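Local coordinates for uncharacterized protein MJ0754 (Methanocaldococcus jannaschii, PDB 3Q4N), which is of unknown function but adopts a ferritin-like four-helix bundle that binds metal at a dinuclear centre, at residues B[14-19]-B[124-129]; B[40-45]-B[100-105]. All coordinates share one frame; numbering follows the deposited sequence.

Contact 1. Residues B[14-19]-B[124-129]; sequences SEEEKE and INKTDN
E17 reaches T127 through one carboxylate oxygen: T127 OG1 donates to E17 OE2 at 2.5 Å, on the anti lone pair, the one turned away from OE1. E17 CG lies 3.8 Å from T127 CB, and the two side chains cross at about a right angle. N129 N also gives E17 OE2 a weak bond (3.2 Å, 121°). N129 N points its hydrogen more squarely at T127 OG1 (2.9 Å, 172°), which closes an ST turn. T127 OG1 thus donates to the carboxylate and accepts from the backbone, its place set by chi1 of -175°, anti to its own N. These bonds join the start of helix 15-42 to the linker between helices 102-125 and 130-155 of the ferritin-like bundle. An alanine in place of E17 would probably leave the T127 hydroxyl without its acceptor and undo this carboxylate link. S14 and E17 form a capping box, resting on E17 N to S14 OG at 3.2 Å; the return bond from S14 N to E17 OE1 is modelled too short to be relied on. Nearby, E16 CG rests 4.1 Å from K126 CD. Farther out, N129 OD1 caps helix 130-155 at I132 N.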
ATOM      1  N   SER B  14      -6.680  12.391 -16.730  1.00 81.28           N
ATOM      2  CA  SER B  14      -5.370  12.937 -16.378  1.00 80.21           C
ATOM      3  C   SER B  14      -4.271  11.878 -16.378  1.00 79.86           C
ATOM      4  O   SER B  14      -4.523  10.695 -16.609  1.00 79.10           O
ATOM      5  CB  SER B  14      -5.427  13.576 -15.000  1.00 80.20           C
ATOM      6  OG  SER B  14      -5.171  12.614 -13.993  1.00 79.69           O
ATOM      7  N   GLU B  15      -3.055  12.323 -16.082  1.00 79.68           N
ATOM      8  CA  GLU B  15      -1.876  11.465 -16.127  1.00 79.57           C
ATOM      9  C   GLU B  15      -1.841  10.364 -15.096  1.00 79.44           C
ATOM     10  O   GLU B  15      -1.705   9.207 -15.481  1.00 79.69           O
ATOM     11  CB  GLU B  15      -0.591  12.288 -16.105  1.00 79.65           C
ATOM     12  CG  GLU B  15      -0.000  12.473 -17.479  1.00 80.51           C
ATOM     13  CD  GLU B  15      -1.000  12.147 -18.598  1.00 82.06           C
ATOM     14  OE1 GLU B  15      -2.066  12.809 -18.697  1.00 82.43           O
ATOM     15  OE2 GLU B  15      -0.715  11.216 -19.380  1.00 82.38           O
ATOM     16  N   GLU B  16      -1.956  10.697 -13.806  1.00 79.18           N
ATOM     17  CA  GLU B  16      -2.083   9.638 -12.799  1.00 79.37           C
ATOM     18  C   GLU B  16      -3.400   8.859 -12.938  1.00 78.44           C
ATOM     19  O   GLU B  16      -3.396   7.650 -12.754  1.00 78.90           O
ATOM     20  CB  GLU B  16      -1.711  10.033 -11.341  1.00 79.79           C
ATOM     21  CG  GLU B  16      -2.461  11.195 -10.711  1.00 84.33           C
ATOM     22  CD  GLU B  16      -1.969  12.574 -11.222  1.00 90.44           C
ATOM     23  OE1 GLU B  16      -1.937  12.797 -12.468  1.00 90.93           O
ATOM     24  OE2 GLU B  16      -1.623  13.442 -10.371  1.00 92.46           O
ATOM     25  N   GLU B  17      -4.499   9.516 -13.322  1.00 77.33           N
ATOM     26  CA  GLU B  17      -5.712   8.785 -13.746  1.00 76.28           C
ATOM     27  C   GLU B  17      -5.369   7.711 -14.796  1.00 75.50           C
ATOM     28  O   GLU B  17      -5.796   6.557 -14.665  1.00 75.31           O
ATOM     29  CB  GLU B  17      -6.786   9.728 -14.319  1.00 76.59           C
ATOM     30  CG  GLU B  17      -7.698  10.456 -13.300  1.00 77.13           C
ATOM     31  CD  GLU B  17      -8.698  11.442 -13.965  1.00 78.91           C
ATOM     32  OE1 GLU B  17      -8.331  12.132 -14.944  1.00 79.96           O
ATOM     33  OE2 GLU B  17      -9.859  11.548 -13.502  1.00 78.98           O
ATOM     34  N   LYS B  18      -4.609   8.103 -15.828  1.00 74.64           N
ATOM     35  CA  LYS B  18      -4.063   7.178 -16.838  1.00 73.71           C
ATOM     36  C   LYS B  18      -3.271   6.087 -16.154  1.00 72.69           C
ATOM     37  O   LYS B  18      -3.558   4.898 -16.326  1.00 72.30           O
ATOM     38  CB  LYS B  18      -3.124   7.886 -17.835  1.00 73.89           C
ATOM     39  CG  LYS B  18      -3.797   8.560 -19.027  1.00 75.33           C
ATOM     40  CD  LYS B  18      -2.807   8.824 -20.186  1.00 77.31           C
ATOM     41  CE  LYS B  18      -3.121  10.119 -20.987  1.00 77.74           C
ATOM     42  NZ  LYS B  18      -4.501  10.219 -21.599  1.00 79.20           N
ATOM     43  N   GLU B  19      -2.281   6.515 -15.372  1.00 71.54           N
ATOM     44  CA  GLU B  19      -1.351   5.615 -14.695  1.00 70.96           C
ATOM     45  C   GLU B  19      -2.043   4.542 -13.860  1.00 70.42           C
ATOM     46  O   GLU B  19      -1.609   3.386 -13.843  1.00 70.33           O
ATOM     47  CB  GLU B  19      -0.394   6.402 -13.813  1.00 70.76           C
ATOM     48  CG  GLU B  19       0.480   5.515 -12.955  1.00 71.98           C
ATOM     49  CD  GLU B  19       1.410   6.292 -12.019  1.00 75.30           C
ATOM     50  OE1 GLU B  19       1.949   5.612 -11.110  1.00 76.84           O
ATOM     51  OE2 GLU B  19       1.610   7.541 -12.187  1.00 73.80           O
ATOM     52  N   ILE B 124      -9.205   5.464  -6.395  1.00 67.37           N
ATOM     53  CA  ILE B 124     -10.459   6.192  -6.381  1.00 68.78           C
ATOM     54  C   ILE B 124     -10.204   7.596  -5.837  1.00 70.15           C
ATOM     55  O   ILE B 124     -10.596   8.594  -6.459  1.00 70.34           O
ATOM     56  CB  ILE B 124     -11.505   5.476  -5.519  1.00 68.74           C
ATOM     57  CG1 ILE B 124     -12.096   4.303  -6.284  1.00 67.97           C
ATOM     58  CG2 ILE B 124     -12.613   6.442  -5.071  1.00 69.06           C
ATOM     59  CD1 ILE B 124     -12.820   3.309  -5.398  1.00 68.97           C
ATOM     60  N   ASN B 125      -9.519   7.661  -4.697  1.00 71.59           N
ATOM     61  CA  ASN B 125      -9.195   8.923  -4.033  1.00 73.23           C
ATOM     62  C   ASN B 125      -8.418   9.909  -4.895  1.00 74.09           C
ATOM     63  O   ASN B 125      -8.528  11.124  -4.723  1.00 73.85           O
ATOM     64  CB  ASN B 125      -8.441   8.638  -2.738  1.00 73.46           C
ATOM     65  CG  ASN B 125      -9.368   8.183  -1.618  1.00 74.86           C
ATOM     66  OD1 ASN B 125      -9.419   6.998  -1.267  1.00 75.67           O
ATOM     67  ND2 ASN B 125     -10.123   9.128  -1.063  1.00 75.55           N
ATOM     68  N   LYS B 126      -7.644   9.372  -5.831  1.00 75.59           N
ATOM     69  CA  LYS B 126      -6.887  10.192  -6.751  1.00 77.08           C
ATOM     70  C   LYS B 126      -7.646  10.577  -8.035  1.00 77.97           C
ATOM     71  O   LYS B 126      -6.998  10.860  -9.050  1.00 78.23           O
ATOM     72  CB  LYS B 126      -5.597   9.475  -7.130  1.00 77.28           C
ATOM     73  CG  LYS B 126      -4.476   9.609  -6.128  1.00 78.63           C
ATOM     74  CD  LYS B 126      -3.199  10.046  -6.860  1.00 81.82           C
ATOM     75  CE  LYS B 126      -2.079   9.052  -6.648  1.00 83.05           C
ATOM     76  NZ  LYS B 126      -2.094   8.549  -5.243  1.00 84.98           N
ATOM     77  N   THR B 127      -8.989  10.603  -8.009  1.00 78.84           N
ATOM     78  CA  THR B 127      -9.771  10.976  -9.219  1.00 79.68           C
ATOM     79  C   THR B 127     -11.214  11.495  -9.094  1.00 79.61           C
ATOM     80  O   THR B 127     -11.976  11.067  -8.217  1.00 79.77           O
ATOM     81  CB  THR B 127      -9.844   9.812 -10.262  1.00 80.12           C
ATOM     82  OG1 THR B 127     -10.521  10.291 -11.436  1.00 81.52           O
ATOM     83  CG2 THR B 127     -10.607   8.576  -9.717  1.00 79.91           C
ATOM     84  N   ASP B 128     -11.596  12.374 -10.026  1.00 79.29           N
ATOM     85  CA  ASP B 128     -13.014  12.693 -10.212  1.00 79.29           C
ATOM     86  C   ASP B 128     -13.523  12.450 -11.640  1.00 78.65           C
ATOM     87  O   ASP B 128     -14.478  13.089 -12.073  1.00 78.69           O
ATOM     88  CB  ASP B 128     -13.369  14.127  -9.758  1.00 79.58           C
ATOM     89  CG  ASP B 128     -12.496  14.630  -8.616  1.00 81.41           C
ATOM     90  OD1 ASP B 128     -12.543  14.068  -7.484  1.00 83.93           O
ATOM     91  OD2 ASP B 128     -11.766  15.618  -8.856  1.00 82.10           O
ATOM     92  N   ASN B 129     -12.905  11.537 -12.379  1.00 78.14           N
ATOM     93  CA  ASN B 129     -13.523  11.064 -13.624  1.00 77.92           C
ATOM     94  C   ASN B 129     -14.670  10.124 -13.275  1.00 78.31           C
ATOM     95  O   ASN B 129     -14.440   8.986 -12.887  1.00 78.43           O
ATOM     96  CB  ASN B 129     -12.495  10.362 -14.519  1.00 77.41           C
ATOM     97  CG  ASN B 129     -13.098   9.796 -15.795  1.00 75.62           C
ATOM     98  OD1 ASN B 129     -14.127   9.130 -15.769  1.00 71.78           O
ATOM     99  ND2 ASN B 129     -12.427  10.037 -16.922  1.00 74.16           N
TER

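Contact 2. Residues B[40-45]-B[100-105]; sequences NKWKLQ and KSEVDA
In this ferritin-like helical bundle, the C-terminal end of helix 15-42 meets the N-terminal start of helix 102-125, and the indole of W42 fills the contact. No hydrogen bond crosses between 40-45 and 100-105; the evidence for association is 271 Å² of buried surface and a set of van der Waals approaches. W42 CG stands anti to the carbonyl carbon (chi1 -61°), on a CB that points toward 100-105. One face of the ring is laid against backbone: S101 C stands 3.5 Å above its plane, offset toward the rim, and E102 N lies over the same face. K41 CG lies across the opposite face, so the indole is sandwiched between this preceding residue and the start of helix 102-125. W42 CE3 touches E102 CG at 3.8 Å, with the carboxylate plane turned 36° from the ring. L44 adds a looser contact, its CD1 4.3 Å from E102 CG, and Y157 packs on both L44 and E102. The same helix start carries the S101 N-cap, where D104 N donates to S101 OG (2.8 Å, 145°). W42 NE1 finds its acceptor outside the two segments, at G98 O, and beside it W42 CD1 meets A105 CB at 3.6 Å.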
ATOM      1  N   ASN B  40      -4.501 -24.996 -10.001  1.00 64.98           N
ATOM      2  CA  ASN B  40      -3.733 -26.102 -10.617  1.00 66.47           C
ATOM      3  C   ASN B  40      -2.996 -26.917  -9.570  1.00 67.10           C
ATOM      4  O   ASN B  40      -2.936 -28.150  -9.689  1.00 67.59           O
ATOM      5  CB  ASN B  40      -2.787 -25.648 -11.744  1.00 66.35           C
ATOM      6  CG  ASN B  40      -3.543 -25.284 -13.040  1.00 67.97           C
ATOM      7  OD1 ASN B  40      -4.622 -25.826 -13.332  1.00 67.71           O
ATOM      8  ND2 ASN B  40      -2.970 -24.358 -13.823  1.00 69.18           N
ATOM      9  N   LYS B  41      -2.501 -26.229  -8.527  1.00 67.56           N
ATOM     10  CA  LYS B  41      -1.763 -26.873  -7.444  1.00 67.90           C
ATOM     11  C   LYS B  41      -2.649 -27.642  -6.477  1.00 67.97           C
ATOM     12  O   LYS B  41      -2.356 -28.798  -6.187  1.00 68.20           O
ATOM     13  CB  LYS B  41      -0.892 -25.887  -6.666  1.00 67.94           C
ATOM     14  CG  LYS B  41      -0.252 -26.523  -5.422  1.00 68.81           C
ATOM     15  CD  LYS B  41       0.383 -27.897  -5.759  1.00 71.86           C
ATOM     16  CE  LYS B  41       0.740 -28.738  -4.525  1.00 72.47           C
ATOM     17  NZ  LYS B  41       1.999 -28.252  -3.844  1.00 73.85           N
ATOM     18  N   TRP B  42      -3.711 -26.998  -5.989  1.00 68.18           N
ATOM     19  CA  TRP B  42      -4.529 -27.512  -4.877  1.00 68.16           C
ATOM     20  C   TRP B  42      -5.921 -27.969  -5.250  1.00 68.19           C
ATOM     21  O   TRP B  42      -6.508 -28.758  -4.524  1.00 68.35           O
ATOM     22  CB  TRP B  42      -4.657 -26.472  -3.758  1.00 68.54           C
ATOM     23  CG  TRP B  42      -3.360 -26.106  -3.182  1.00 68.47           C
ATOM     24  CD1 TRP B  42      -2.731 -24.911  -3.298  1.00 67.70           C
ATOM     25  CD2 TRP B  42      -2.499 -26.951  -2.410  1.00 69.81           C
ATOM     26  NE1 TRP B  42      -1.529 -24.943  -2.644  1.00 69.16           N
ATOM     27  CE2 TRP B  42      -1.352 -26.186  -2.089  1.00 70.26           C
ATOM     28  CE3 TRP B  42      -2.587 -28.284  -1.949  1.00 69.72           C
ATOM     29  CZ2 TRP B  42      -0.281 -26.708  -1.327  1.00 69.65           C
ATOM     30  CZ3 TRP B  42      -1.525 -28.808  -1.201  1.00 68.99           C
ATOM     31  CH2 TRP B  42      -0.386 -28.014  -0.897  1.00 68.92           C
ATOM     32  N   LYS B  43      -6.461 -27.439  -6.343  1.00 68.35           N
ATOM     33  CA  LYS B  43      -7.766 -27.868  -6.864  1.00 68.80           C
ATOM     34  C   LYS B  43      -8.970 -27.406  -6.020  1.00 68.74           C
ATOM     35  O   LYS B  43     -10.057 -28.045  -6.048  1.00 69.07           O
ATOM     36  CB  LYS B  43      -7.785 -29.391  -7.064  1.00 68.82           C
ATOM     37  CG  LYS B  43      -7.698 -29.837  -8.517  1.00 71.11           C
ATOM     38  CD  LYS B  43      -6.360 -29.489  -9.214  1.00 72.81           C
ATOM     39  CE  LYS B  43      -5.858 -30.662 -10.085  1.00 73.81           C
ATOM     40  NZ  LYS B  43      -6.954 -31.424 -10.789  1.00 72.63           N
ATOM     41  N   LEU B  44      -8.778 -26.303  -5.283  1.00 67.80           N
ATOM     42  CA  LEU B  44      -9.838 -25.721  -4.459  1.00 66.84           C
ATOM     43  C   LEU B  44     -10.739 -24.859  -5.319  1.00 66.68           C
ATOM     44  O   LEU B  44     -10.273 -23.905  -5.946  1.00 66.33           O
ATOM     45  CB  LEU B  44      -9.263 -24.903  -3.294  1.00 66.70           C
ATOM     46  CG  LEU B  44      -8.543 -25.675  -2.183  1.00 65.38           C
ATOM     47  CD1 LEU B  44      -7.886 -24.721  -1.193  1.00 62.96           C
ATOM     48  CD2 LEU B  44      -9.477 -26.677  -1.483  1.00 63.53           C
ATOM     49  N   GLN B  45     -12.029 -25.208  -5.324  1.00 66.79           N
ATOM     50  CA  GLN B  45     -13.044 -24.627  -6.218  1.00 66.93           C
ATOM     51  C   GLN B  45     -13.044 -23.115  -6.236  1.00 66.40           C
ATOM     52  O   GLN B  45     -13.213 -22.490  -7.277  1.00 66.53           O
ATOM     53  CB  GLN B  45     -14.451 -25.107  -5.838  1.00 67.38           C
ATOM     54  CG  GLN B  45     -15.486 -24.959  -6.969  1.00 68.42           C
ATOM     55  CD  GLN B  45     -15.047 -25.665  -8.241  1.00 71.31           C
ATOM     56  OE1 GLN B  45     -14.608 -26.832  -8.212  1.00 72.11           O
ATOM     57  NE2 GLN B  45     -15.146 -24.962  -9.366  1.00 72.59           N
ATOM     58  N   LYS B 100       2.879 -23.652  -0.630  1.00 75.79           N
ATOM     59  CA  LYS B 100       3.357 -24.348   0.563  1.00 74.75           C
ATOM     60  C   LYS B 100       2.267 -25.140   1.312  1.00 74.22           C
ATOM     61  O   LYS B 100       2.490 -26.293   1.709  1.00 74.06           O
ATOM     62  CB  LYS B 100       4.107 -23.387   1.486  1.00 74.63           C
ATOM     63  CG  LYS B 100       5.536 -23.073   1.024  1.00 74.96           C
ATOM     64  CD  LYS B 100       6.352 -22.506   2.171  1.00 75.24           C
ATOM     65  CE  LYS B 100       6.046 -21.032   2.431  1.00 73.82           C
ATOM     66  NZ  LYS B 100       7.166 -20.198   1.920  1.00 73.87           N
ATOM     67  N   SER B 101       1.097 -24.533   1.505  1.00 73.27           N
ATOM     68  CA  SER B 101      -0.034 -25.257   2.076  1.00 72.46           C
ATOM     69  C   SER B 101      -1.360 -24.754   1.543  1.00 72.01           C
ATOM     70  O   SER B 101      -1.464 -23.614   1.121  1.00 71.82           O
ATOM     71  CB  SER B 101      -0.021 -25.176   3.612  1.00 72.48           C
ATOM     72  OG  SER B 101      -0.560 -23.955   4.092  1.00 71.75           O
ATOM     73  N   GLU B 102      -2.375 -25.610   1.585  1.00 71.73           N
ATOM     74  CA  GLU B 102      -3.762 -25.166   1.484  1.00 71.55           C
ATOM     75  C   GLU B 102      -4.041 -23.905   2.307  1.00 71.44           C
ATOM     76  O   GLU B 102      -4.490 -22.897   1.763  1.00 71.66           O
ATOM     77  CB  GLU B 102      -4.706 -26.275   1.913  1.00 71.29           C
ATOM     78  CG  GLU B 102      -5.006 -27.228   0.794  1.00 72.47           C
ATOM     79  CD  GLU B 102      -5.692 -28.483   1.266  1.00 73.68           C
ATOM     80  OE1 GLU B 102      -6.471 -29.063   0.479  1.00 73.67           O
ATOM     81  OE2 GLU B 102      -5.443 -28.895   2.420  1.00 75.27           O
ATOM     82  N   VAL B 103      -3.768 -23.942   3.606  1.00 71.09           N
ATOM     83  CA  VAL B 103      -3.972 -22.752   4.419  1.00 70.83           C
ATOM     84  C   VAL B 103      -3.224 -21.539   3.808  1.00 70.90           C
ATOM     85  O   VAL B 103      -3.736 -20.406   3.831  1.00 70.52           O
ATOM     86  CB  VAL B 103      -3.590 -22.990   5.905  1.00 70.94           C
ATOM     87  CG1 VAL B 103      -4.028 -21.799   6.778  1.00 70.50           C
ATOM     88  CG2 VAL B 103      -4.193 -24.316   6.430  1.00 70.92           C
ATOM     89  N   ASP B 104      -2.041 -21.788   3.229  1.00 70.41           N
ATOM     90  CA  ASP B 104      -1.249 -20.724   2.607  1.00 70.43           C
ATOM     91  C   ASP B 104      -1.898 -20.147   1.367  1.00 69.76           C
ATOM     92  O   ASP B 104      -2.191 -18.942   1.316  1.00 69.59           O
ATOM     93  CB  ASP B 104       0.159 -21.196   2.281  1.00 71.07           C
ATOM     94  CG  ASP B 104       1.080 -21.173   3.506  1.00 73.73           C
ATOM     95  OD1 ASP B 104       0.782 -20.425   4.473  1.00 74.96           O
ATOM     96  OD2 ASP B 104       2.105 -21.904   3.503  1.00 76.08           O
ATOM     97  N   ALA B 105      -2.111 -21.007   0.371  1.00 68.85           N
ATOM     98  CA  ALA B 105      -2.960 -20.695  -0.788  1.00 67.63           C
ATOM     99  C   ALA B 105      -4.071 -19.756  -0.380  1.00 66.76           C
ATOM    100  O   ALA B 105      -4.211 -18.671  -0.930  1.00 67.04           O
ATOM    101  CB  ALA B 105      -3.553 -21.956  -1.367  1.00 67.60           C
TER

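Contacts 1 and 2 join the same two helices, 15-42 and 102-125, at opposite ends: contact 1 pairs the start of the first with the linker after the second, contact 2 the end of the first with the start of the second. This pattern is that of antiparallel helices. Their centres lie 36 Å apart, on opposite sides of the chain's centre, and their nearest atoms are about 24 Å apart, so neither touches the other. Along the chain, contact 2 is nested within the loop that contact 1 closes. Contact 1 is held by hydrogen bonds and lies beside the second subunit; contact 2 has none across it, rests on van der Waals contact and is not touched by that subunit.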